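Long-range contacts in Crov588 (Cafeteriavirus, PDB 6NYR), which is of unknown function but folds as a circular leucine-rich-repeat solenoid of the FNIP type, an architecture that in other leucine-rich-repeat proteins often binds proteins: residues A[127-132]-A[149-154]; A[352-357]-A[378-383]; A[415-420]-A[438-443]. All coordinates share one frame; numbering follows the deposited sequence.

Overall arrangement
All three contacts join one turn of the leucine-rich-repeat ring to the next. In each, the first segment lies in the loop after one short strand and the second in the loop after the following strand: 123-125 and 145-147 for contact 1, 343-345 and 365-367 for contact 2, 409-411 and 431-433 for contact 3. They come in that order along the chain. Contacts 2 and 3 lie on the same side of the ring without touching, centres about 23 Å apart; contact 1 lies about 58 and 61 Å from them, across the chain's centre from contact 3. Contacts 1 and 3 repeat one Phe-Asn-Gln arrangement, and such recurring turn-to-turn bonding builds the curved solenoid.

Contact 1: residues A[127-132]-A[149-154]; sequences GEEFNQ and GEEFNQ
Hydrogen bonds tie the two GEEFNQ loops together at both ends. Near the start, Glu151 N lies nearly on the C=O axis of Glu128, 3.0 Å from O. Farther on, the side chain of Asn131, its CG anti to the backbone N (chi1 -173°), reaches across so that OD1 accepts from Asn153 N at 2.7 Å and Gln154 NE2 at 3.2 Å, both donors above the carbonyl plane. A short amide suits this place because it carries an acceptor to the next backbone; Asn153 does the same for Asn175. The backbones also meet in a CA-H...O contact from Gly149 to Gly127 O, where a CB would clash.

The apolar layer is built of Phe130 and Phe152. Their rings lie rim to rim with planes 9° apart, Phe130 CE2 meeting Phe152 CD1 at 3.7 Å, and Gln132 O sits at the edge of the Phe152 ring.

The extended chains of Glu128 and Glu150 run alongside with stacked carboxylates, OE2 of Glu128 being 3.6 Å from OE1 of Glu150. These like charges probably repel, which may raise their pKa values.

Such an asparagine ladder beside phenylalanines set rim to rim is characteristic of an FNIP leucine-rich-repeat solenoid.

Contact 2: residues A[352-357]-A[378-383]; sequences QIITEN and ENVLPN
Val380 makes the tight part of this contact, wedging its two methyl groups against the backbone of the preceding turn of the solenoid. Its CG1, anti to the backbone N (chi1 170°), comes within 3.4 Å of the carbonyl oxygen Ile354 O and also meets the CG2 methyl of Ile354 at 3.7 Å. The other branch, CG2 of Val380, rests 3.6 Å from the same Ile354 O, so the fork of the valine straddles that oxygen. The two side chains cross at about a right angle, and branching at CB suits both, since it sets a methyl group close to the backbone. Both residues are buried.

Toward solvent the side chains fit loosely. Glu356, Asn379 and Glu378 are exposed, as suits their polar ends. Glu356 is bent at chi2 (-111°) and runs alongside Asn379, its OE1 4.0 Å from Asn379 CB, while its OE2 lies 3.6 Å from Glu378 O. The backbones, by contrast, come close here: Glu356 O and Asn379 O, two acceptors, are only 2.8 Å apart, a probably unfavourable pairing. Asn379 has a positive phi (65°), a backbone shape that asparagine tolerates better than most residues, and the chain turns there, just before the buried Val380. Beyond the contact, Glu378 touches Lys401.

Apolar side chains of one turn packed on the preceding turn, with polar ends outside, are the pattern of a leucine-rich-repeat solenoid.

Contact 3: residues A[415-420]-A[438-443]; sequences NFNQKI and FNQEIV
Asn417 OD1 is gripped by two N-H groups of the next repeat: the backbone N of Asn439 at 2.9 Å and the side-chain NE2 of Gln440 at 3.0 Å. Both come from above the carbonyl plane, and the NE2 bond is the more bent, 140° at its hydrogen. This is the asparagine ladder of a leucine-rich-repeat solenoid, continued by Asn395, whose OD1 takes the N-H of Asn417, and by Asn439, which bonds Asn461. Glutamine suits its place because its long chain, bent at chi2 (-66°), carries NE2 back to the previous turn. The side chains of Gln440 and Asn417 cross at about a right angle, their amide planes 35° apart. NE2 also makes a weak bond to Asn417 O.

Beneath the amides lies the apolar layer. CD1 of Phe438 meets the edge of the Phe416 ring near its plane, 3.9 Å from CD2 of Phe416. The backbone N of Gln440 sits over the centre of one face of the Phe438 ring. Flat rings can line up side by side from turn to turn, and the extended Ile420 fills in beside them, its CD1 4.0 Å from Phe438 CE1. Farther along, a water donates to Ile420 O, its oxygen 3.1 Å away, and to Glu441 O, bridging the two turns.

Contact 1: residues A[127-132]-A[149-154]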
loop_
_atom_site.group_PDB
_atom_site.type_symbol
_atom_site.label_atom_id
_atom_site.label_comp_id
_atom_site.label_asym_id
_atom_site.label_seq_id
_atom_site.Cartn_x
_atom_site.Cartn_y
_atom_site.Cartn_z
ATOM N N GLY A 127 -27.232 -1.734 -9.853
ATOM C CA GLY A 127 -27.109 -2.174 -8.478
ATOM C C GLY A 127 -27.035 -3.682 -8.350
ATOM O O GLY A 127 -27.232 -4.439 -9.301
ATOM N N GLU A 128 -26.745 -4.119 -7.123
ATOM C CA GLU A 128 -26.534 -5.538 -6.863
ATOM C C GLU A 128 -27.726 -6.375 -7.312
ATOM O O GLU A 128 -27.565 -7.392 -7.994
ATOM C CB GLU A 128 -26.264 -5.756 -5.371
ATOM C CG GLU A 128 -25.788 -7.160 -5.017
ATOM C CD GLU A 128 -25.615 -7.372 -3.518
ATOM O OE1 GLU A 128 -24.888 -6.582 -2.879
ATOM O OE2 GLU A 128 -26.210 -8.334 -2.984
ATOM N N GLU A 129 -28.935 -5.961 -6.941
ATOM C CA GLU A 129 -30.101 -6.822 -7.096
ATOM C C GLU A 129 -30.792 -6.684 -8.444
ATOM O O GLU A 129 -31.687 -7.487 -8.741
ATOM C CB GLU A 129 -31.111 -6.547 -5.974
ATOM C CG GLU A 129 -30.557 -6.780 -4.574
ATOM C CD GLU A 129 -30.082 -8.210 -4.366
ATOM O OE1 GLU A 129 -30.785 -9.141 -4.823
ATOM O OE2 GLU A 129 -29.006 -8.404 -3.762
ATOM N N PHE A 130 -30.398 -5.722 -9.276
ATOM C CA PHE A 130 -31.069 -5.554 -10.555
ATOM C C PHE A 130 -30.917 -6.808 -11.405
ATOM O O PHE A 130 -29.806 -7.300 -11.619
ATOM C CB PHE A 130 -30.515 -4.353 -11.313
ATOM C CG PHE A 130 -31.117 -4.180 -12.680
ATOM C CD1 PHE A 130 -32.308 -3.496 -12.840
ATOM C CD2 PHE A 130 -30.500 -4.709 -13.801
ATOM C CE1 PHE A 130 -32.871 -3.336 -14.092
ATOM C CE2 PHE A 130 -31.058 -4.554 -15.057
ATOM C CZ PHE A 130 -32.245 -3.865 -15.204
ATOM N N ASN A 131 -32.042 -7.303 -11.916
ATOM C CA ASN A 131 -32.054 -8.492 -12.755
ATOM C C ASN A 131 -33.331 -8.497 -13.589
ATOM O O ASN A 131 -34.131 -9.435 -13.504
ATOM C CB ASN A 131 -31.962 -9.759 -11.908
ATOM C CG ASN A 131 -31.807 -11.005 -12.756
ATOM O OD1 ASN A 131 -31.409 -10.928 -13.918
ATOM N ND2 ASN A 131 -32.140 -12.153 -12.191
ATOM N N GLN A 132 -33.528 -7.442 -14.378
ATOM C CA GLN A 132 -34.695 -7.288 -15.232
ATOM C C GLN A 132 -34.259 -7.167 -16.688
ATOM O O GLN A 132 -33.130 -6.768 -16.994
ATOM C CB GLN A 132 -35.520 -6.057 -14.835
ATOM C CG GLN A 132 -36.083 -6.123 -13.433
ATOM C CD GLN A 132 -37.007 -7.308 -13.236
ATOM O OE1 GLN A 132 -37.783 -7.666 -14.131
ATOM N NE2 GLN A 132 -36.922 -7.933 -12.070
ATOM N N GLY A 149 -24.572 -5.522 -12.161
ATOM C CA GLY A 149 -24.407 -5.942 -10.786
ATOM C C GLY A 149 -24.391 -7.451 -10.635
ATOM O O GLY A 149 -24.366 -8.208 -11.607
ATOM N N GLU A 150 -24.432 -7.891 -9.373
ATOM C CA GLU A 150 -24.230 -9.305 -9.082
ATOM C C GLU A 150 -25.311 -10.174 -9.712
ATOM O O GLU A 150 -25.020 -11.233 -10.277
ATOM C CB GLU A 150 -24.220 -9.550 -7.573
ATOM C CG GLU A 150 -23.007 -9.091 -6.808
ATOM C CD GLU A 150 -23.073 -9.537 -5.352
ATOM O OE1 GLU A 150 -23.987 -10.323 -5.010
ATOM O OE2 GLU A 150 -22.224 -9.096 -4.547
ATOM N N GLU A 151 -26.566 -9.752 -9.604
ATOM C CA GLU A 151 -27.693 -10.639 -9.847
ATOM C C GLU A 151 -28.162 -10.644 -11.292
ATOM O O GLU A 151 -28.981 -11.496 -11.653
ATOM C CB GLU A 151 -28.868 -10.251 -8.939
ATOM C CG GLU A 151 -28.625 -10.509 -7.461
ATOM C CD GLU A 151 -28.247 -11.946 -7.178
ATOM O OE1 GLU A 151 -28.781 -12.849 -7.861
ATOM O OE2 GLU A 151 -27.410 -12.176 -6.279
ATOM N N PHE A 152 -27.669 -9.732 -12.123
ATOM C CA PHE A 152 -28.177 -9.638 -13.478
ATOM C C PHE A 152 -27.879 -10.912 -14.254
ATOM O O PHE A 152 -26.715 -11.317 -14.382
ATOM C CB PHE A 152 -27.574 -8.448 -14.204
ATOM C CG PHE A 152 -28.080 -8.294 -15.603
ATOM C CD1 PHE A 152 -29.343 -7.773 -15.833
ATOM C CD2 PHE A 152 -27.312 -8.683 -16.686
ATOM C CE1 PHE A 152 -29.824 -7.630 -17.114
ATOM C CE2 PHE A 152 -27.790 -8.540 -17.977
ATOM C CZ PHE A 152 -29.051 -8.014 -18.187
ATOM N N ASN A 153 -28.924 -11.537 -14.781
ATOM C CA ASN A 153 -28.770 -12.701 -15.637
ATOM C C ASN A 153 -29.938 -12.744 -16.622
ATOM O O ASN A 153 -30.766 -13.653 -16.616
ATOM C CB ASN A 153 -28.680 -13.983 -14.811
ATOM C CG ASN A 153 -28.310 -15.181 -15.656
ATOM O OD1 ASN A 153 -27.820 -15.032 -16.778
ATOM N ND2 ASN A 153 -28.552 -16.374 -15.135
ATOM N N GLN A 154 -30.019 -11.741 -17.495
ATOM C CA GLN A 154 -31.046 -11.677 -18.524
ATOM C C GLN A 154 -30.387 -11.638 -19.896
ATOM O O GLN A 154 -29.246 -11.185 -20.043
ATOM C CB GLN A 154 -31.949 -10.447 -18.347
ATOM C CG GLN A 154 -32.734 -10.439 -17.046
ATOM C CD GLN A 154 -33.641 -11.645 -16.906
ATOM O OE1 GLN A 154 -34.229 -12.115 -17.882
ATOM N NE2 GLN A 154 -33.744 -12.165 -15.694
#

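Contact 2: residues A[352-357]-A[378-383]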
loop_
_atom_site.group_PDB
_atom_site.type_symbol
_atom_site.label_atom_id
_atom_site.label_comp_id
_atom_site.label_asym_id
_atom_site.label_seq_id
_atom_site.Cartn_x
_atom_site.Cartn_y
_atom_site.Cartn_z
ATOM N N GLN A 352 18.565 -26.312 -5.549
ATOM C CA GLN A 352 19.557 -27.033 -6.332
ATOM C C GLN A 352 20.869 -26.262 -6.403
ATOM O O GLN A 352 20.883 -25.028 -6.424
ATOM C CB GLN A 352 19.059 -27.282 -7.764
ATOM C CG GLN A 352 17.829 -28.150 -7.880
ATOM C CD GLN A 352 18.022 -29.527 -7.291
ATOM O OE1 GLN A 352 19.012 -30.202 -7.564
ATOM N NE2 GLN A 352 17.074 -29.948 -6.461
ATOM N N ILE A 353 21.977 -27.007 -6.464
ATOM C CA ILE A 353 23.280 -26.381 -6.635
ATOM C C ILE A 353 23.268 -25.570 -7.929
ATOM O O ILE A 353 22.636 -25.950 -8.923
ATOM C CB ILE A 353 24.397 -27.438 -6.667
ATOM C CG1 ILE A 353 24.432 -28.240 -5.363
ATOM C CG2 ILE A 353 25.751 -26.772 -6.912
ATOM C CD1 ILE A 353 25.264 -29.512 -5.441
ATOM N N ILE A 354 23.973 -24.442 -7.914
ATOM C CA ILE A 354 24.112 -23.579 -9.083
ATOM C C ILE A 354 25.599 -23.429 -9.381
ATOM O O ILE A 354 26.363 -22.941 -8.539
ATOM C CB ILE A 354 23.455 -22.208 -8.867
ATOM C CG1 ILE A 354 21.934 -22.348 -8.844
ATOM C CG2 ILE A 354 23.869 -21.250 -9.972
ATOM C CD1 ILE A 354 21.202 -21.145 -8.286
ATOM N N THR A 355 26.004 -23.844 -10.576
ATOM C CA THR A 355 27.406 -23.948 -10.926
ATOM C C THR A 355 27.860 -22.717 -11.714
ATOM O O THR A 355 27.190 -21.677 -11.714
ATOM C CB THR A 355 27.626 -25.257 -11.688
ATOM O OG1 THR A 355 26.768 -25.292 -12.833
ATOM C CG2 THR A 355 27.311 -26.447 -10.794
ATOM N N GLU A 356 28.995 -22.834 -12.401
ATOM C CA GLU A 356 29.774 -21.673 -12.800
ATOM C C GLU A 356 29.048 -20.710 -13.723
ATOM O O GLU A 356 28.769 -19.570 -13.336
ATOM C CB GLU A 356 31.079 -22.122 -13.481
ATOM C CG GLU A 356 31.965 -23.022 -12.637
ATOM C CD GLU A 356 33.254 -22.347 -12.209
ATOM O OE1 GLU A 356 33.884 -21.663 -13.048
ATOM O OE2 GLU A 356 33.639 -22.495 -11.031
ATOM N N ASN A 357 28.751 -21.145 -14.942
ATOM C CA ASN A 357 28.212 -20.238 -15.945
ATOM C C ASN A 357 26.742 -20.520 -16.202
ATOM O O ASN A 357 26.310 -20.616 -17.355
ATOM C CB ASN A 357 29.032 -20.352 -17.228
ATOM C CG ASN A 357 30.490 -19.975 -17.020
ATOM O OD1 ASN A 357 31.364 -20.838 -16.954
ATOM N ND2 ASN A 357 30.755 -18.678 -16.897
ATOM N N GLU A 378 33.122 -19.635 -6.052
ATOM C CA GLU A 378 33.599 -18.539 -6.882
ATOM C C GLU A 378 33.056 -18.663 -8.303
ATOM O O GLU A 378 32.802 -19.763 -8.808
ATOM C CB GLU A 378 35.125 -18.520 -6.933
ATOM C CG GLU A 378 35.814 -18.421 -5.591
ATOM C CD GLU A 378 37.325 -18.354 -5.731
ATOM O OE1 GLU A 378 37.807 -17.959 -6.816
ATOM O OE2 GLU A 378 38.032 -18.702 -4.763
ATOM N N ASN A 379 32.863 -17.510 -8.943
ATOM C CA ASN A 379 32.460 -17.419 -10.342
ATOM C C ASN A 379 31.068 -17.978 -10.590
ATOM O O ASN A 379 30.739 -18.350 -11.724
ATOM C CB ASN A 379 33.476 -18.131 -11.242
ATOM C CG ASN A 379 34.844 -17.472 -11.213
ATOM O OD1 ASN A 379 35.756 -17.931 -10.522
ATOM N ND2 ASN A 379 34.988 -16.382 -11.956
ATOM N N VAL A 380 30.239 -18.040 -9.551
ATOM C CA VAL A 380 28.857 -18.482 -9.694
ATOM C C VAL A 380 27.966 -17.253 -9.827
ATOM O O VAL A 380 27.222 -17.115 -10.806
ATOM C CB VAL A 380 28.419 -19.360 -8.507
ATOM C CG1 VAL A 380 26.917 -19.594 -8.557
ATOM C CG2 VAL A 380 29.189 -20.672 -8.509
ATOM N N LEU A 381 28.021 -16.366 -8.840
ATOM C CA LEU A 381 27.272 -15.117 -8.910
ATOM C C LEU A 381 27.915 -14.220 -9.963
ATOM O O LEU A 381 29.135 -14.015 -9.936
ATOM C CB LEU A 381 27.242 -14.437 -7.544
ATOM C CG LEU A 381 26.573 -15.242 -6.424
ATOM C CD1 LEU A 381 26.754 -14.592 -5.070
ATOM C CD2 LEU A 381 25.086 -15.402 -6.735
ATOM N N PRO A 382 27.139 -13.672 -10.892
ATOM C CA PRO A 382 27.728 -12.899 -11.989
ATOM C C PRO A 382 28.166 -11.519 -11.527
ATOM O O PRO A 382 27.759 -11.020 -10.475
ATOM C CB PRO A 382 26.599 -12.809 -13.020
ATOM C CG PRO A 382 25.333 -12.977 -12.225
ATOM C CD PRO A 382 25.666 -13.600 -10.881
ATOM N N ASN A 383 29.033 -10.913 -12.333
ATOM C CA ASN A 383 29.638 -9.633 -11.981
ATOM C C ASN A 383 28.739 -8.439 -12.268
ATOM O O ASN A 383 29.164 -7.300 -12.043
ATOM C CB ASN A 383 30.964 -9.472 -12.725
ATOM C CG ASN A 383 32.095 -10.210 -12.049
ATOM O OD1 ASN A 383 32.695 -11.119 -12.625
ATOM N ND2 ASN A 383 32.397 -9.821 -10.818
#

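Contact 3: residues A[415-420]-A[438-443]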
loop_
_atom_site.group_PDB
_atom_site.type_symbol
_atom_site.label_atom_id
_atom_site.label_comp_id
_atom_site.label_asym_id
_atom_site.label_seq_id
_atom_site.Cartn_x
_atom_site.Cartn_y
_atom_site.Cartn_z
ATOM N N ASN A 415 17.688 -17.784 8.798
ATOM C CA ASN A 415 18.555 -18.750 9.456
ATOM C C ASN A 415 20.043 -18.470 9.296
ATOM O O ASN A 415 20.851 -19.168 9.917
ATOM C CB ASN A 415 18.286 -20.172 8.932
ATOM C CG ASN A 415 16.931 -20.703 9.335
ATOM O OD1 ASN A 415 16.219 -20.086 10.133
ATOM N ND2 ASN A 415 16.567 -21.860 8.797
ATOM N N PHE A 416 20.437 -17.493 8.484
ATOM C CA PHE A 416 21.860 -17.305 8.243
ATOM C C PHE A 416 22.564 -16.940 9.546
ATOM O O PHE A 416 22.209 -15.956 10.201
ATOM C CB PHE A 416 22.111 -16.223 7.201
ATOM C CG PHE A 416 23.567 -16.048 6.876
ATOM C CD1 PHE A 416 24.156 -16.798 5.875
ATOM C CD2 PHE A 416 24.353 -15.161 7.597
ATOM C CE1 PHE A 416 25.497 -16.655 5.583
ATOM C CE2 PHE A 416 25.691 -15.014 7.311
ATOM C CZ PHE A 416 26.267 -15.762 6.303
ATOM N N ASN A 417 23.572 -17.727 9.910
ATOM C CA ASN A 417 24.348 -17.475 11.117
ATOM C C ASN A 417 25.743 -18.075 10.960
ATOM O O ASN A 417 26.229 -18.813 11.819
ATOM C CB ASN A 417 23.639 -18.044 12.346
ATOM C CG ASN A 417 24.312 -17.644 13.646
ATOM O OD1 ASN A 417 24.996 -16.619 13.717
ATOM N ND2 ASN A 417 24.132 -18.456 14.680
ATOM N N GLN A 418 26.407 -17.756 9.857
ATOM C CA GLN A 418 27.784 -18.166 9.630
ATOM C C GLN A 418 28.708 -16.980 9.878
ATOM O O GLN A 418 28.293 -15.819 9.837
ATOM C CB GLN A 418 27.985 -18.693 8.206
ATOM C CG GLN A 418 27.098 -19.865 7.835
ATOM C CD GLN A 418 27.292 -21.060 8.746
ATOM O OE1 GLN A 418 28.400 -21.332 9.212
ATOM N NE2 GLN A 418 26.208 -21.773 9.015
ATOM N N LYS A 419 29.977 -17.283 10.131
ATOM C CA LYS A 419 30.941 -16.224 10.374
ATOM C C LYS A 419 31.163 -15.448 9.077
ATOM O O LYS A 419 31.085 -16.002 7.977
ATOM C CB LYS A 419 32.274 -16.789 10.853
ATOM C CG LYS A 419 32.249 -17.687 12.086
ATOM C CD LYS A 419 33.703 -17.942 12.517
ATOM C CE LYS A 419 33.903 -19.241 13.296
ATOM N NZ LYS A 419 33.283 -19.275 14.643
ATOM N N ILE A 420 31.448 -14.158 9.209
ATOM C CA ILE A 420 31.758 -13.299 8.068
ATOM C C ILE A 420 33.115 -12.672 8.345
ATOM O O ILE A 420 33.261 -11.876 9.283
ATOM C CB ILE A 420 30.688 -12.229 7.829
ATOM C CG1 ILE A 420 29.329 -12.905 7.644
ATOM C CG2 ILE A 420 31.039 -11.372 6.627
ATOM C CD1 ILE A 420 28.235 -11.977 7.187
ATOM N N PHE A 438 21.287 -14.263 12.820
ATOM C CA PHE A 438 22.699 -13.912 12.745
ATOM C C PHE A 438 23.192 -13.389 14.089
ATOM O O PHE A 438 22.599 -12.473 14.670
ATOM C CB PHE A 438 22.955 -12.864 11.669
ATOM C CG PHE A 438 24.398 -12.451 11.576
ATOM C CD1 PHE A 438 25.305 -13.214 10.859
ATOM C CD2 PHE A 438 24.852 -11.314 12.224
ATOM C CE1 PHE A 438 26.631 -12.840 10.776
ATOM C CE2 PHE A 438 26.179 -10.938 12.145
ATOM C CZ PHE A 438 27.067 -11.700 11.422
ATOM N N ASN A 439 24.289 -13.968 14.575
ATOM C CA ASN A 439 24.846 -13.613 15.874
ATOM C C ASN A 439 26.302 -14.059 15.963
ATOM O O ASN A 439 26.679 -14.786 16.886
ATOM C CB ASN A 439 24.018 -14.249 16.992
ATOM C CG ASN A 439 24.391 -13.729 18.361
ATOM O OD1 ASN A 439 25.011 -12.674 18.488
ATOM N ND2 ASN A 439 24.020 -14.466 19.397
ATOM N N GLN A 440 27.117 -13.637 15.002
ATOM C CA GLN A 440 28.548 -13.899 14.992
ATOM C C GLN A 440 29.302 -12.587 15.174
ATOM O O GLN A 440 28.800 -11.502 14.870
ATOM C CB GLN A 440 28.980 -14.576 13.688
ATOM C CG GLN A 440 28.231 -15.852 13.355
ATOM C CD GLN A 440 28.512 -16.974 14.337
ATOM O OE1 GLN A 440 29.562 -17.005 14.983
ATOM N NE2 GLN A 440 27.573 -17.905 14.452
ATOM N N GLU A 441 30.529 -12.699 15.674
ATOM C CA GLU A 441 31.346 -11.515 15.903
ATOM C C GLU A 441 31.633 -10.807 14.585
ATOM O O GLU A 441 31.822 -11.445 13.545
ATOM C CB GLU A 441 32.664 -11.894 16.576
ATOM C CG GLU A 441 32.553 -12.255 18.046
ATOM C CD GLU A 441 33.893 -12.654 18.646
ATOM O OE1 GLU A 441 34.929 -12.097 18.219
ATOM O OE2 GLU A 441 33.913 -13.539 19.527
ATOM N N ILE A 442 31.664 -9.479 14.629
ATOM C CA ILE A 442 32.076 -8.659 13.489
ATOM C C ILE A 442 33.297 -7.865 13.942
ATOM O O ILE A 442 33.183 -6.884 14.684
ATOM C CB ILE A 442 30.962 -7.746 12.977
ATOM C CG1 ILE A 442 29.727 -8.586 12.652
ATOM C CG2 ILE A 442 31.419 -6.972 11.756
ATOM C CD1 ILE A 442 28.669 -7.852 11.860
ATOM N N VAL A 443 34.478 -8.288 13.491
ATOM C CA VAL A 443 35.739 -7.617 13.794
ATOM C C VAL A 443 35.958 -6.522 12.758
ATOM O O VAL A 443 35.087 -6.276 11.917
ATOM C CB VAL A 443 36.899 -8.627 13.809
ATOM C CG1 VAL A 443 36.584 -9.761 14.783
ATOM C CG2 VAL A 443 37.160 -9.172 12.419
HETATM O O HOH W 1 34.667 -11.308 12.025
#